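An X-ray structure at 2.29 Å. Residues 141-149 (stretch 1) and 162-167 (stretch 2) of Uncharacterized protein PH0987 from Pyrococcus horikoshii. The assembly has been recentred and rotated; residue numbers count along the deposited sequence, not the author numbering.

Stretch 1, residues 141-149: DERIATPRL
Stretch 2, residues 162-167: GIAGKQ

A single antiparallel bridge joins the two stretches, and it falls on a turn glycine. Thr146 pairs with Gly165 at a CA-CA distance of 4.8 Å. Both bonds of the pair are weak: Thr146 N to Gly165 O is 3.3 Å, with an N-H...O angle of 152°, and Gly165 N to Thr146 O is 3.1 Å, at 122°. Two CA-H...O contacts supplement them, Ala145 CA to Gly165 O at 3.3 Å and Ala164 CA to Thr146 O at 3.6 Å.

Gly165 lies in a type II' turn from Ala164 to Gln167. Its phi/psi is 47/-128, and the positive phi favours glycine. The turn is closed by Ala164 N to Gln167 O at 2.9 Å and Gln167 N to Ala164 O at 3.2 Å. Strand 162-164 leads into it, with Ala164 at -157/111.

A 3-10 segment, 142-144, follows Asp141 near the start of stretch 1. Asp141 (chi1 t) accepts Arg143 N at OD1, 3.2 Å. It also forms a salt bridge, Arg143 NH2 to Asp141 OD2, 2.6 Å. The chain then extends, with Ala145 at -53/131 and Thr146 at -155/126.

Ile163 (m, t) points toward stretch 1 and is buried. Its branched apolar side chain meets two residues. Ile163 CD1 lies 3.8 Å from CD1 of Ile144 (p, t), an apolar contact. Ile163 CG2 is 4.0 Å from Thr146 CB; Thr146 has chi1 m.

Ala164 CB sits over one face of the Arg148 guanidinium and 3.8 Å from Arg148 CG. Its small methyl suits this close approach. Arg148 starts m, t, t, and its end comes nearer to stretch 2.

Lys166 (m, t, t, t) is exposed. Its CG lies 4.2 Å from Ala145 CB. Lys166 NZ is 4.3 Å from Glu142 OE1, opposite charges beyond salt-bridge range. Glu142 is m, t. The contact buries 430 Å² in total.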

# COMPACT_ATOMS: atom_id res chain seq x y z
N ASP A 141 -2.64 -5.04 6.19
CA ASP A 141 -3.28 -4.92 7.58
C ASP A 141 -3.38 -6.28 8.35
O ASP A 141 -3.91 -7.23 7.82
CB ASP A 141 -4.67 -4.32 7.38
CG ASP A 141 -5.29 -3.77 8.66
OD1 ASP A 141 -5.18 -4.39 9.71
OD2 ASP A 141 -5.82 -2.63 8.62
N GLU A 142 -2.87 -6.38 9.59
CA GLU A 142 -2.89 -7.62 10.37
C GLU A 142 -4.27 -8.27 10.72
O GLU A 142 -4.34 -9.44 11.10
CB GLU A 142 -2.04 -7.45 11.62
CG GLU A 142 -0.61 -7.25 11.20
CD GLU A 142 0.39 -7.05 12.31
OE1 GLU A 142 0.07 -7.27 13.53
OE2 GLU A 142 1.53 -6.67 11.92
N ARG A 143 -5.35 -7.51 10.58
CA ARG A 143 -6.67 -7.99 10.88
C ARG A 143 -7.12 -9.06 9.92
O ARG A 143 -8.13 -9.75 10.19
CB ARG A 143 -7.68 -6.84 10.89
CG ARG A 143 -7.57 -5.93 12.09
CD ARG A 143 -8.53 -4.74 11.86
NE ARG A 143 -8.08 -3.80 10.84
CZ ARG A 143 -8.84 -2.88 10.24
NH1 ARG A 143 -10.15 -2.78 10.51
NH2 ARG A 143 -8.29 -2.05 9.34
N ILE A 144 -6.46 -9.13 8.76
CA ILE A 144 -6.70 -10.22 7.80
C ILE A 144 -5.62 -11.32 7.72
O ILE A 144 -5.70 -12.20 6.88
CB ILE A 144 -7.14 -9.70 6.44
CG1 ILE A 144 -6.08 -8.80 5.83
CG2 ILE A 144 -8.46 -8.97 6.57
CD1 ILE A 144 -6.32 -8.66 4.36
N ALA A 145 -4.68 -11.30 8.67
CA ALA A 145 -3.63 -12.31 8.82
C ALA A 145 -4.24 -13.74 8.87
O ALA A 145 -5.20 -13.96 9.63
CB ALA A 145 -2.80 -12.01 10.09
N THR A 146 -3.74 -14.71 8.10
CA THR A 146 -4.34 -16.06 8.05
C THR A 146 -3.31 -17.06 7.64
O THR A 146 -2.72 -16.93 6.52
CB THR A 146 -5.54 -16.18 7.03
OG1 THR A 146 -6.46 -15.12 7.25
CG2 THR A 146 -6.30 -17.52 7.23
N PRO A 147 -3.13 -18.13 8.46
CA PRO A 147 -2.13 -19.17 8.13
C PRO A 147 -2.48 -19.89 6.85
O PRO A 147 -3.59 -19.76 6.43
CB PRO A 147 -2.12 -20.11 9.34
CG PRO A 147 -3.53 -19.98 9.92
CD PRO A 147 -3.86 -18.44 9.72
N ARG A 148 -1.50 -20.52 6.18
CA ARG A 148 -1.62 -21.27 4.91
C ARG A 148 -2.53 -22.55 5.02
O ARG A 148 -2.82 -23.03 6.13
CB ARG A 148 -0.21 -21.79 4.53
CG ARG A 148 0.74 -20.73 3.96
CD ARG A 148 2.18 -21.19 4.28
NE ARG A 148 3.25 -20.23 3.90
CZ ARG A 148 3.68 -19.19 4.64
NH1 ARG A 148 3.20 -18.90 5.82
NH2 ARG A 148 4.65 -18.47 4.20
N LEU A 149 -2.88 -23.13 3.88
CA LEU A 149 -3.60 -24.38 3.89
C LEU A 149 -2.69 -25.43 4.51
O LEU A 149 -1.45 -25.30 4.49
CB LEU A 149 -4.07 -24.78 2.50
CG LEU A 149 -5.15 -23.95 1.75
CD1 LEU A 149 -5.17 -24.49 0.41
CD2 LEU A 149 -6.45 -24.17 2.29
N GLY A 162 -3.17 -14.21 -2.73
CA GLY A 162 -3.40 -14.87 -1.49
C GLY A 162 -2.83 -14.21 -0.30
O GLY A 162 -2.14 -13.24 -0.45
N ILE A 163 -3.10 -14.81 0.87
CA ILE A 163 -2.57 -14.37 2.18
C ILE A 163 -1.87 -15.59 2.78
O ILE A 163 -2.32 -16.76 2.60
CB ILE A 163 -3.74 -13.93 3.11
CG1 ILE A 163 -4.46 -12.68 2.54
CG2 ILE A 163 -3.35 -13.80 4.60
CD1 ILE A 163 -5.68 -12.30 3.36
N ALA A 164 -0.81 -15.33 3.53
CA ALA A 164 -0.09 -16.33 4.19
C ALA A 164 0.60 -15.62 5.33
O ALA A 164 1.54 -14.87 5.12
CB ALA A 164 0.91 -17.05 3.23
N GLY A 165 0.17 -15.90 6.54
CA GLY A 165 0.37 -14.99 7.70
C GLY A 165 0.03 -13.52 7.46
O GLY A 165 -1.04 -13.13 6.91
N LYS A 166 1.03 -12.69 7.80
CA LYS A 166 0.91 -11.29 7.58
C LYS A 166 1.27 -10.81 6.17
O LYS A 166 1.39 -9.65 5.99
CB LYS A 166 1.71 -10.52 8.66
CG LYS A 166 1.27 -10.97 10.07
CD LYS A 166 2.38 -10.65 11.16
CE LYS A 166 1.90 -11.09 12.55
NZ LYS A 166 2.82 -10.57 13.63
N GLN A 167 1.42 -11.71 5.21
CA GLN A 167 1.85 -11.39 3.81
C GLN A 167 0.77 -11.62 2.85
O GLN A 167 -0.00 -12.62 2.92
CB GLN A 167 2.91 -12.38 3.29
CG GLN A 167 4.08 -12.65 4.09
CD GLN A 167 5.23 -11.79 3.59
OE1 GLN A 167 5.59 -11.81 2.39
NE2 GLN A 167 5.76 -11.01 4.47